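Local coordinates for cobalamin biosynthesis protein CobN (Mycobacterium tuberculosis, PDB 7C6O) that serves as the large, catalytic subunit of cobaltochelatase, the enzyme that inserts cobalt into the corrin ring during cobalamin biosynthesis, at residues 182-187 with 214-219; 720-725 with 735-740; 472-477 with 524-529; 410-415 with 496-501. All coordinates share one frame; numbering follows the deposited sequence. Where two conformers were deposited one is given.

Contact 1 of 4, residues 182-187 with 214-219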
loop_
_atom_site.group_PDB
_atom_site.type_symbol
_atom_site.label_atom_id
_atom_site.label_comp_id
_atom_site.label_asym_id
_atom_site.label_seq_id
_atom_site.Cartn_x
_atom_site.Cartn_y
_atom_site.Cartn_z
ATOM N N PRO A 182 -16.061 34.320 16.887
ATOM C CA PRO A 182 -16.775 35.342 16.117
ATOM C C PRO A 182 -16.969 34.903 14.677
ATOM O O PRO A 182 -16.136 34.202 14.098
ATOM C CB PRO A 182 -15.855 36.567 16.204
ATOM C CG PRO A 182 -14.915 36.283 17.328
ATOM C CD PRO A 182 -14.753 34.800 17.360
ATOM N N ASP A 183 -18.093 35.318 14.102
ATOM C CA ASP A 183 -18.391 35.030 12.703
ATOM C C ASP A 183 -17.639 36.028 11.832
ATOM O O ASP A 183 -17.930 37.228 11.856
ATOM C CB ASP A 183 -19.895 35.101 12.453
ATOM C CG ASP A 183 -20.295 34.519 11.107
ATOM O OD1 ASP A 183 -19.462 34.506 10.178
ATOM O OD2 ASP A 183 -21.453 34.071 10.981
ATOM N N ALA A 184 -16.670 35.534 11.060
ATOM C CA ALA A 184 -15.903 36.385 10.162
ATOM C C ALA A 184 -16.682 36.786 8.918
ATOM O O ALA A 184 -16.209 37.639 8.160
ATOM C CB ALA A 184 -14.604 35.688 9.752
ATOM N N GLY A 185 -17.853 36.194 8.688
ATOM C CA GLY A 185 -18.676 36.568 7.556
ATOM C C GLY A 185 -18.255 35.990 6.227
ATOM O O GLY A 185 -18.588 36.564 5.186
ATOM N N LYS A 186 -17.529 34.875 6.222
ATOM C CA LYS A 186 -17.139 34.243 4.972
ATOM C C LYS A 186 -18.341 33.557 4.323
ATOM O O LYS A 186 -19.306 33.170 4.987
ATOM C CB LYS A 186 -16.016 33.233 5.207
ATOM C CG LYS A 186 -14.782 33.828 5.869
ATOM C CD LYS A 186 -14.141 34.891 4.991
ATOM C CE LYS A 186 -12.950 35.532 5.684
ATOM N NZ LYS A 186 -12.253 36.516 4.812
ATOM N N THR A 187 -18.274 33.411 2.999
ATOM C CA THR A 187 -19.391 32.885 2.222
ATOM C C THR A 187 -19.081 31.550 1.554
ATOM O O THR A 187 -19.907 31.052 0.781
ATOM C CB THR A 187 -19.826 33.904 1.165
ATOM O OG1 THR A 187 -18.697 34.273 0.363
ATOM C CG2 THR A 187 -20.402 35.148 1.828
ATOM N N ALA A 214 -7.191 29.243 9.385
ATOM C CA ALA A 214 -6.764 28.846 8.047
ATOM C C ALA A 214 -7.960 28.587 7.140
ATOM O O ALA A 214 -7.918 28.894 5.943
ATOM C CB ALA A 214 -5.869 27.608 8.125
ATOM N N ILE A 215 -9.034 28.016 7.694
ATOM C CA ILE A 215 -10.257 27.804 6.921
ATOM C C ILE A 215 -10.845 29.138 6.482
ATOM O O ILE A 215 -11.276 29.298 5.332
ATOM C CB ILE A 215 -11.264 26.980 7.744
ATOM C CG1 ILE A 215 -10.766 25.542 7.904
ATOM C CG2 ILE A 215 -12.648 27.018 7.104
ATOM C CD1 ILE A 215 -11.529 24.750 8.943
ATOM N N GLU A 216 -10.866 30.118 7.389
ATOM C CA GLU A 216 -11.333 31.452 7.028
ATOM C C GLU A 216 -10.439 32.083 5.967
ATOM O O GLU A 216 -10.935 32.724 5.034
ATOM C CB GLU A 216 -11.411 32.331 8.281
ATOM C CG GLU A 216 -12.615 32.007 9.162
ATOM C CD GLU A 216 -12.444 32.436 10.610
ATOM O OE1 GLU A 216 -11.298 32.700 11.034
ATOM O OE2 GLU A 216 -13.465 32.499 11.327
ATOM N N ASP A 217 -9.119 31.900 6.083
ATOM C CA ASP A 217 -8.208 32.415 5.064
ATOM C C ASP A 217 -8.501 31.813 3.697
ATOM O O ASP A 217 -8.333 32.487 2.673
ATOM C CB ASP A 217 -6.757 32.137 5.454
ATOM C CG ASP A 217 -6.314 32.928 6.666
ATOM O OD1 ASP A 217 -7.037 33.864 7.060
ATOM O OD2 ASP A 217 -5.245 32.607 7.229
ATOM N N ALA A 218 -8.932 30.554 3.659
ATOM C CA ALA A 218 -9.321 29.899 2.417
ATOM C C ALA A 218 -10.737 30.254 1.979
ATOM O O ALA A 218 -11.214 29.711 0.977
ATOM C CB ALA A 218 -9.189 28.380 2.561
ATOM N N GLY A 219 -11.416 31.142 2.699
ATOM C CA GLY A 219 -12.747 31.569 2.330
ATOM C C GLY A 219 -13.871 30.720 2.874
ATOM O O GLY A 219 -15.034 30.971 2.532
HETATM O O HOH W 1 -13.561 34.413 13.335
HETATM O O HOH W 2 -15.941 32.526 10.749
HETATM O O HOH W 3 -15.653 33.807 1.330
#
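K186 lays its aliphatic chain against the C-terminal end of helix 206-217, and this is the tight part of the contact. Its CB rests 3.6 Å from G219 O, and a bend at chi2 (-63°) turns the rest of the chain along the helix end until CE comes within 3.5 Å of E216 O. A lysine suits the place: its methylenes pack on the last turn, while its ammonium end should be attracted, at least weakly, to the negative end of the helix dipole.

On the other side the segments meet mainly through water. The carboxylate of E216 reaches toward 182-187 without a direct bond to it. Its OE2 accepts a hydrogen bond of 2.8 Å from water 1, which also donates to P182 O, and another from water 2, which accepts from A184 N. R181 forms a salt bridge with the same carboxylate, which should offset its charge, and the small A184 lets it come near, with CB 3.7 Å from OE2. A third water links T187 N to G219 O. Nearby, D183 OD1 closes an Asx turn onto G185 N.

G219, at positive phi, ends the helix in a Schellman motif. Strands 190-196 and 221-227 are parallel neighbours joined through this helix, so the contact fastens the loop entering the first strand to the helix-to-strand turn of a beta-alpha-beta crossover.

Contact 2 of 4, residues 720-725 with 735-740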
loop_
_atom_site.group_PDB
_atom_site.type_symbol
_atom_site.label_atom_id
_atom_site.label_comp_id
_atom_site.label_asym_id
_atom_site.label_seq_id
_atom_site.Cartn_x
_atom_site.Cartn_y
_atom_site.Cartn_z
ATOM N N ILE A 720 -12.904 -17.521 -9.294
ATOM C CA ILE A 720 -13.120 -17.077 -7.919
ATOM C C ILE A 720 -13.502 -18.256 -7.031
ATOM O O ILE A 720 -13.008 -18.390 -5.904
ATOM C CB ILE A 720 -14.186 -15.965 -7.884
ATOM C CG1 ILE A 720 -13.635 -14.686 -8.524
ATOM C CG2 ILE A 720 -14.653 -15.707 -6.458
ATOM C CD1 ILE A 720 -14.681 -13.623 -8.777
ATOM N N LEU A 721 -14.373 -19.135 -7.528
ATOM C CA LEU A 721 -14.876 -20.250 -6.737
ATOM C C LEU A 721 -13.863 -21.370 -6.550
ATOM O O LEU A 721 -14.102 -22.261 -5.727
ATOM C CB LEU A 721 -16.138 -20.827 -7.383
ATOM C CG LEU A 721 -17.372 -19.928 -7.412
ATOM C CD1 LEU A 721 -18.527 -20.644 -8.100
ATOM C CD2 LEU A 721 -17.751 -19.507 -6.000
ATOM N N ARG A 722 -12.751 -21.363 -7.292
ATOM C CA ARG A 722 -11.788 -22.450 -7.160
ATOM C C ARG A 722 -11.109 -22.438 -5.797
ATOM O O ARG A 722 -10.729 -23.497 -5.283
ATOM C CB ARG A 722 -10.743 -22.374 -8.273
ATOM C CG ARG A 722 -9.874 -23.619 -8.371
ATOM C CD ARG A 722 -8.711 -23.432 -9.328
ATOM N NE ARG A 722 -9.131 -23.372 -10.725
ATOM C CZ ARG A 722 -8.287 -23.253 -11.745
ATOM N NH1 ARG A 722 -6.980 -23.183 -11.520
ATOM N NH2 ARG A 722 -8.745 -23.205 -12.989
ATOM N N ALA A 723 -10.961 -21.266 -5.193
ATOM C CA ALA A 723 -10.251 -21.156 -3.930
ATOM C C ALA A 723 -11.167 -21.464 -2.755
ATOM O O ALA A 723 -12.388 -21.282 -2.822
ATOM C CB ALA A 723 -9.670 -19.752 -3.763
ATOM N N ARG A 724 -10.568 -21.952 -1.672
ATOM C CA ARG A 724 -11.290 -22.033 -0.411
ATOM C C ARG A 724 -11.575 -20.617 0.082
ATOM O O ARG A 724 -10.700 -19.744 0.050
ATOM C CB ARG A 724 -10.490 -22.844 0.615
ATOM C CG ARG A 724 -9.869 -22.055 1.762
ATOM C CD ARG A 724 -8.465 -21.567 1.431
ATOM N NE ARG A 724 -7.968 -20.639 2.445
ATOM C CZ ARG A 724 -7.875 -19.324 2.275
ATOM N NH1 ARG A 724 -8.228 -18.775 1.120
ATOM N NH2 ARG A 724 -7.419 -18.558 3.257
ATOM N N GLN A 725 -12.810 -20.379 0.506
ATOM C CA GLN A 725 -13.248 -19.027 0.818
ATOM C C GLN A 725 -12.958 -18.671 2.269
ATOM O O GLN A 725 -13.363 -19.391 3.187
ATOM C CB GLN A 725 -14.743 -18.868 0.529
ATOM C CG GLN A 725 -15.138 -19.168 -0.910
ATOM C CD GLN A 725 -14.474 -18.240 -1.913
ATOM O OE1 GLN A 725 -14.038 -17.136 -1.571
ATOM N NE2 GLN A 725 -14.390 -18.687 -3.161
ATOM N N GLY A 735 -13.582 -24.712 -1.932
ATOM C CA GLY A 735 -13.485 -24.534 -3.365
ATOM C C GLY A 735 -14.488 -25.407 -4.095
ATOM O O GLY A 735 -14.889 -26.468 -3.616
ATOM N N LEU A 736 -14.909 -24.942 -5.273
ATOM C CA LEU A 736 -15.910 -25.676 -6.039
ATOM C C LEU A 736 -15.402 -27.062 -6.420
ATOM O O LEU A 736 -16.121 -28.059 -6.284
ATOM C CB LEU A 736 -16.297 -24.889 -7.289
ATOM C CG LEU A 736 -17.761 -24.910 -7.742
ATOM C CD1 LEU A 736 -17.826 -24.741 -9.243
ATOM C CD2 LEU A 736 -18.514 -26.163 -7.303
ATOM N N ARG A 737 -14.160 -27.146 -6.902
ATOM C CA ARG A 737 -13.614 -28.443 -7.284
ATOM C C ARG A 737 -13.254 -29.278 -6.061
ATOM O O ARG A 737 -13.241 -30.512 -6.139
ATOM C CB ARG A 737 -12.402 -28.251 -8.199
ATOM C CG ARG A 737 -12.706 -27.370 -9.406
ATOM C CD ARG A 737 -11.615 -27.429 -10.470
ATOM N NE ARG A 737 -10.283 -27.173 -9.929
ATOM C CZ ARG A 737 -9.215 -26.905 -10.673
ATOM N NH1 ARG A 737 -9.319 -26.840 -11.996
ATOM N NH2 ARG A 737 -8.041 -26.695 -10.095
ATOM N N GLN A 738 -12.965 -28.630 -4.929
ATOM C CA GLN A 738 -12.813 -29.360 -3.673
ATOM C C GLN A 738 -14.118 -30.043 -3.283
ATOM O O GLN A 738 -14.136 -31.236 -2.954
ATOM C CB GLN A 738 -12.358 -28.413 -2.563
ATOM C CG GLN A 738 -10.863 -28.167 -2.509
ATOM C CD GLN A 738 -10.477 -27.210 -1.397
ATOM O OE1 GLN A 738 -11.314 -26.463 -0.888
ATOM N NE2 GLN A 738 -9.205 -27.230 -1.011
ATOM N N ALA A 739 -15.224 -29.294 -3.310
ATOM C CA ALA A 739 -16.529 -29.873 -3.021
ATOM C C ALA A 739 -16.907 -30.955 -4.021
ATOM O O ALA A 739 -17.770 -31.787 -3.722
ATOM C CB ALA A 739 -17.599 -28.780 -3.006
ATOM N N LEU A 740 -16.282 -30.964 -5.196
ATOM C CA LEU A 740 -16.526 -31.988 -6.201
ATOM C C LEU A 740 -15.526 -33.135 -6.140
ATOM O O LEU A 740 -15.616 -34.054 -6.959
ATOM C CB LEU A 740 -16.512 -31.369 -7.603
ATOM C CG LEU A 740 -17.690 -30.462 -7.962
ATOM C CD1 LEU A 740 -17.548 -29.940 -9.382
ATOM C CD2 LEU A 740 -19.008 -31.205 -7.787
HETATM O O HOH W 4 -11.657 -25.978 -5.872
#
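L736 N donates to L721 O across 2.8 Å at a fairly straight 159°, so the backbone of the short, weakly bonded helical turn at about 736-739 is tied to the last turn of helix 710-722. Beside this bond G735 slips in close: its CA sits 3.3 Å from L721 O and also makes CA-H...O contacts with the carbonyls of R722 and A723. Glycine suits the place because a CB here would run into R722 O.

A water extends the join, giving a 2.7 Å bond to R722 O and accepting from Q738 N. Q738, extended beyond CG, reaches the start of its own segment, where OE1 accepts from G735 N at 3.0 Å. On the apolar side L721 CB meets L736 CB at 4.1 Å, where both leucines face helix 784-801.

The other flank is formed by two arginines lying side by side and pointing the same way. Each chain bends at chi3 (-71° in R722), and the guanidinium groups stack flat, 3.9 Å between centres and 8° between planes, with R722 NE over the middle of the R737 group. Carboxylates probably offset the like charges: R737 forms salt bridges with E744, E757 and D694, while R722 NH1 bonds the backbone carbonyl of D694. Those salt bridges should limit rotation of R737; R722 has this bond, the stack and a long, weak ion pair to E757. A glycerol lies beside R737.

The turn thus continues roughly along helix 710-722, the intervening loop closed at its base by a backbone bond and flanked by stacked arginines.

Contact 3 of 4, residues 472-477 with 524-529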
loop_
_atom_site.group_PDB
_atom_site.type_symbol
_atom_site.label_atom_id
_atom_site.label_comp_id
_atom_site.label_asym_id
_atom_site.label_seq_id
_atom_site.Cartn_x
_atom_site.Cartn_y
_atom_site.Cartn_z
ATOM N N ALA A 472 20.098 22.244 -6.969
ATOM C CA ALA A 472 21.371 21.530 -6.975
ATOM C C ALA A 472 21.437 20.533 -8.123
ATOM O O ALA A 472 22.495 20.349 -8.739
ATOM C CB ALA A 472 21.586 20.823 -5.638
ATOM N N TYR A 473 20.314 19.889 -8.437
ATOM C CA TYR A 473 20.280 18.893 -9.498
ATOM C C TYR A 473 19.860 19.463 -10.845
ATOM O O TYR A 473 20.335 18.988 -11.883
ATOM C CB TYR A 473 19.337 17.749 -9.115
ATOM C CG TYR A 473 19.922 16.789 -8.107
ATOM C CD1 TYR A 473 19.829 17.037 -6.743
ATOM C CD2 TYR A 473 20.569 15.630 -8.520
ATOM C CE1 TYR A 473 20.362 16.154 -5.821
ATOM C CE2 TYR A 473 21.104 14.746 -7.608
ATOM C CZ TYR A 473 21.000 15.012 -6.262
ATOM O OH TYR A 473 21.532 14.129 -5.353
ATOM N N TRP A 474 18.985 20.469 -10.860
ATOM C CA TRP A 474 18.405 20.963 -12.099
ATOM C C TRP A 474 18.784 22.400 -12.428
ATOM O O TRP A 474 18.300 22.937 -13.432
ATOM C CB TRP A 474 16.878 20.832 -12.048
ATOM C CG TRP A 474 16.432 19.415 -11.846
ATOM C CD1 TRP A 474 15.977 18.852 -10.686
ATOM C CD2 TRP A 474 16.419 18.373 -12.830
ATOM N NE1 TRP A 474 15.672 17.525 -10.893
ATOM C CE2 TRP A 474 15.936 17.208 -12.200
ATOM C CE3 TRP A 474 16.768 18.313 -14.184
ATOM C CZ2 TRP A 474 15.790 15.999 -12.877
ATOM C CZ3 TRP A 474 16.623 17.111 -14.854
ATOM C CH2 TRP A 474 16.137 15.971 -14.201
ATOM N N GLY A 475 19.633 23.034 -11.622
ATOM C CA GLY A 475 20.053 24.391 -11.879
ATOM C C GLY A 475 19.044 25.398 -11.365
ATOM O O GLY A 475 17.952 25.038 -10.914
ATOM N N PRO A 476 19.392 26.682 -11.416
ATOM C CA PRO A 476 18.447 27.705 -10.982
ATOM C C PRO A 476 17.219 27.700 -11.866
ATOM O O PRO A 476 17.268 27.250 -13.027
ATOM C CB PRO A 476 19.247 29.009 -11.123
ATOM C CG PRO A 476 20.350 28.698 -12.064
ATOM C CD PRO A 476 20.675 27.250 -11.860
ATOM N N PRO A 477 16.081 28.167 -11.354
ATOM C CA PRO A 477 14.885 28.220 -12.184
ATOM C C PRO A 477 15.097 29.164 -13.350
ATOM O O PRO A 477 15.846 30.153 -13.240
ATOM C CB PRO A 477 13.812 28.743 -11.220
ATOM C CG PRO A 477 14.581 29.537 -10.208
ATOM C CD PRO A 477 15.870 28.784 -10.031
ATOM N N PRO A 524 19.278 8.009 -5.951
ATOM C CA PRO A 524 17.881 7.569 -5.828
ATOM C C PRO A 524 16.962 8.677 -5.347
ATOM O O PRO A 524 15.758 8.617 -5.619
ATOM C CB PRO A 524 17.958 6.413 -4.820
ATOM C CG PRO A 524 19.226 6.652 -4.063
ATOM C CD PRO A 524 20.174 7.272 -5.044
ATOM N N ASP A 525 17.504 9.708 -4.683
ATOM C CA ASP A 525 16.733 10.842 -4.180
ATOM C C ASP A 525 16.663 12.003 -5.164
ATOM O O ASP A 525 16.481 13.154 -4.739
ATOM C CB ASP A 525 17.310 11.319 -2.844
ATOM C CG ASP A 525 18.814 11.491 -2.882
ATOM O OD1 ASP A 525 19.438 11.124 -3.901
ATOM O OD2 ASP A 525 19.373 11.995 -1.885
ATOM N N LEU A 526 16.799 11.736 -6.461
ATOM C CA LEU A 526 16.707 12.766 -7.484
ATOM C C LEU A 526 15.408 13.554 -7.323
ATOM O O LEU A 526 14.322 12.959 -7.369
ATOM C CB LEU A 526 16.767 12.136 -8.873
ATOM C CG LEU A 526 16.632 13.101 -10.054
ATOM C CD1 LEU A 526 17.842 14.016 -10.137
ATOM C CD2 LEU A 526 16.430 12.345 -11.367
ATOM N N PRO A 527 15.472 14.866 -7.117
ATOM C CA PRO A 527 14.248 15.649 -6.923
ATOM C C PRO A 527 13.523 15.854 -8.239
ATOM O O PRO A 527 14.109 15.663 -9.315
ATOM C CB PRO A 527 14.775 16.978 -6.360
ATOM C CG PRO A 527 16.142 17.100 -6.953
ATOM C CD PRO A 527 16.685 15.694 -6.998
ATOM N N PRO A 528 12.245 16.234 -8.202
ATOM C CA PRO A 528 11.552 16.579 -9.446
ATOM C C PRO A 528 12.195 17.796 -10.093
ATOM O O PRO A 528 12.754 18.663 -9.417
ATOM C CB PRO A 528 10.121 16.879 -8.988
ATOM C CG PRO A 528 10.277 17.315 -7.564
ATOM C CD PRO A 528 11.390 16.453 -7.021
ATOM N N SER A 529 12.118 17.846 -11.419
ATOM C CA SER A 529 12.687 18.947 -12.179
ATOM C C SER A 529 11.774 20.171 -12.119
ATOM O O SER A 529 10.634 20.109 -11.651
ATOM C CB SER A 529 12.907 18.538 -13.632
ATOM O OG SER A 529 11.662 18.377 -14.297
HETATM O O HOH W 5 21.071 14.387 -2.536
#
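The indole of W474 is the centre of the contact, with L526, P527 and S529 around it. Over one face comes S529, whose CA stands 3.5 Å from the centroid of the five-membered ring, only 7° off its normal, with CB above the fused system. L526 fills the angle between W474 and Y473: its CD1 methyl lies 4.0 Å from W474 CZ2 and 3.6 Å from Y473 CD2. Next to it the ring of P527 crosses the tyrosine at about a right angle and sets CD over one face, 3.8 Å from the ring centroid, in a CH-pi contact.

At the edge of the indole NE1 donates to P527 O at 2.9 Å. The acceptor lies close to the indole plane, but the donor sits well above the carbonyl plane (51° out of it), so no lone pair is aimed at it. Tryptophan suits this position because one side chain offers a broad face for CH-pi contact and an N-H for a proline carbonyl.

Farther out the contact turns polar. Water 5 donates to Y473 OH at 2.9 Å and to D525 OD2 at 3.0 Å, bridging the segments; the hydroxyl is also bonded to D523, and D525 forms a salt bridge with K999. S529 OG, swung away from the indole by chi1 of 70°, bonds Y532 N.

Helix 464-474 thus ends in aromatic residues packed on a proline-rich connection, which leads directly into the serine N-cap of helix 530-539.

Contact 4 of 4, residues 410-415 with 496-501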
loop_
_atom_site.group_PDB
_atom_site.type_symbol
_atom_site.label_atom_id
_atom_site.label_comp_id
_atom_site.label_asym_id
_atom_site.label_seq_id
_atom_site.Cartn_x
_atom_site.Cartn_y
_atom_site.Cartn_z
ATOM N N GLY A 410 -15.210 18.861 -24.891
ATOM C CA GLY A 410 -14.682 19.256 -26.182
ATOM C C GLY A 410 -14.902 18.186 -27.238
ATOM O O GLY A 410 -15.854 17.402 -27.185
ATOM N N ASP A 411 -13.998 18.149 -28.220
ATOM C CA ASP A 411 -14.095 17.165 -29.293
ATOM C C ASP A 411 -12.821 16.330 -29.356
ATOM O O ASP A 411 -12.077 16.382 -30.341
ATOM C CB ASP A 411 -14.364 17.857 -30.634
ATOM C CG ASP A 411 -14.606 16.875 -31.759
ATOM O OD1 ASP A 411 -15.309 15.869 -31.526
ATOM O OD2 ASP A 411 -14.104 17.117 -32.877
ATOM N N LEU A 412 -12.551 15.581 -28.294
ATOM C CA LEU A 412 -11.353 14.758 -28.255
ATOM C C LEU A 412 -11.486 13.592 -29.231
ATOM O O LEU A 412 -12.543 12.956 -29.297
ATOM C CB LEU A 412 -11.114 14.234 -26.841
ATOM C CG LEU A 412 -10.747 15.312 -25.822
ATOM C CD1 LEU A 412 -10.981 14.824 -24.402
ATOM C CD2 LEU A 412 -9.301 15.731 -26.011
ATOM N N PRO A 413 -10.442 13.293 -30.002
ATOM C CA PRO A 413 -10.511 12.151 -30.919
ATOM C C PRO A 413 -10.760 10.864 -30.151
ATOM O O PRO A 413 -10.222 10.654 -29.063
ATOM C CB PRO A 413 -9.135 12.150 -31.595
ATOM C CG PRO A 413 -8.599 13.535 -31.389
ATOM C CD PRO A 413 -9.141 13.978 -30.066
ATOM N N GLY A 414 -11.612 10.012 -30.716
ATOM C CA GLY A 414 -11.926 8.736 -30.123
ATOM C C GLY A 414 -13.043 8.757 -29.103
ATOM O O GLY A 414 -13.599 7.697 -28.799
ATOM N N VAL A 415 -13.386 9.920 -28.553
ATOM C CA VAL A 415 -14.486 9.983 -27.594
ATOM C C VAL A 415 -15.817 9.815 -28.314
ATOM O O VAL A 415 -16.614 8.927 -27.990
ATOM C CB VAL A 415 -14.438 11.296 -26.794
ATOM C CG1 VAL A 415 -15.662 11.415 -25.897
ATOM C CG2 VAL A 415 -13.165 11.361 -25.970
ATOM N N ALA A 496 3.568 20.184 -22.739
ATOM C CA ALA A 496 2.709 19.517 -23.705
ATOM C C ALA A 496 1.473 18.974 -23.003
ATOM O O ALA A 496 1.577 18.308 -21.968
ATOM C CB ALA A 496 3.465 18.387 -24.404
ATOM N N ALA A 497 0.301 19.263 -23.562
ATOM C CA ALA A 497 -0.952 18.791 -22.992
ATOM C C ALA A 497 -2.043 18.904 -24.045
ATOM O O ALA A 497 -1.969 19.744 -24.947
ATOM C CB ALA A 497 -1.342 19.579 -21.735
ATOM N N LEU A 498 -3.051 18.049 -23.916
ATOM C CA LEU A 498 -4.177 18.002 -24.840
ATOM C C LEU A 498 -5.384 18.635 -24.156
ATOM O O LEU A 498 -5.955 18.052 -23.228
ATOM C CB LEU A 498 -4.455 16.562 -25.262
ATOM C CG LEU A 498 -5.656 16.258 -26.156
ATOM C CD1 LEU A 498 -5.724 17.212 -27.336
ATOM C CD2 LEU A 498 -5.578 14.813 -26.635
ATOM N N ARG A 499 -5.765 19.828 -24.608
ATOM C CA ARG A 499 -6.844 20.599 -24.006
ATOM C C ARG A 499 -8.082 20.551 -24.892
ATOM O O ARG A 499 -7.984 20.688 -26.117
ATOM C CB ARG A 499 -6.421 22.055 -23.791
ATOM C CG ARG A 499 -5.071 22.226 -23.109
ATOM C CD ARG A 499 -4.596 23.670 -23.183
ATOM N N ALA A 500 -9.244 20.368 -24.269
ATOM C CA ALA A 500 -10.512 20.346 -24.999
ATOM C C ALA A 500 -11.636 20.685 -24.034
ATOM O O ALA A 500 -11.804 20.001 -23.019
ATOM C CB ALA A 500 -10.751 18.983 -25.644
ATOM N N GLY A 501 -12.405 21.722 -24.353
ATOM C CA GLY A 501 -13.479 22.131 -23.463
ATOM C C GLY A 501 -12.927 22.522 -22.106
ATOM O O GLY A 501 -11.994 23.326 -21.996
#
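L412 has CG anti to its carbonyl carbon (chi1 -67°) and L498 has CG anti to its backbone nitrogen (chi1 176°), and with these torsions the two side chains slide past each other in opposite directions. CD2 of L412 does the touching. It lies 3.7 Å from L498 CG and approaches the fork of that leucine, with L498 CD2 at 3.9 Å and CD1 slightly farther. The same methyl leans on A500 CB at 3.6 Å, and L412 CG is nearly as close to that carbon.

L498 and A500 face the loop together because they are two apart on a strand; R499, between them, points away. Leucine supplies branched bulk opposite L412, whereas the small methyl of alanine leaves room for the backbone of 410-415 to come near. There G410 CA stands 4.0 Å from A500 CB and 3.8 Å from G501 N. G410 and G501 both adopt positive phi, a region most accessible to glycine, and the lack of side chains lets their chains pass closely. No hydrogen bond crosses, so packing alone joins the segments here.

Within the loop, V415 N bonds L412 O at 3.2 Å across P413 and G414, whose backbone angles fit a type II beta turn. L412 also touches L505, L423 and L399, placing it between the sheet and helices 391-405 and 420-431.

Strands 492-500 and 503-507 run antiparallel through a two-residue connection starting at G501 (phi 60°): a tight beta-hairpin, with a helix-linking loop packed against its end.

In the fold
Contacts 3 and 4 are the most closely related: their segments alternate along the chain, and their nearest atoms are about 12 Å apart. Strand 492-500, used by contact 4, pairs with 503-507, after which the chain passes through helix 517-522 to the proline-rich part of contact 3. Contact 1 lies beside a separate, earlier sheet, with its centre about 37 Å from the centres of both. Contact 2 lies in a largely helical region across the chain's centre from contacts 1 and 3, about 58 and 53 Å away between centres. No two contacts touch, and none includes D125 or S127, the sodium ligands.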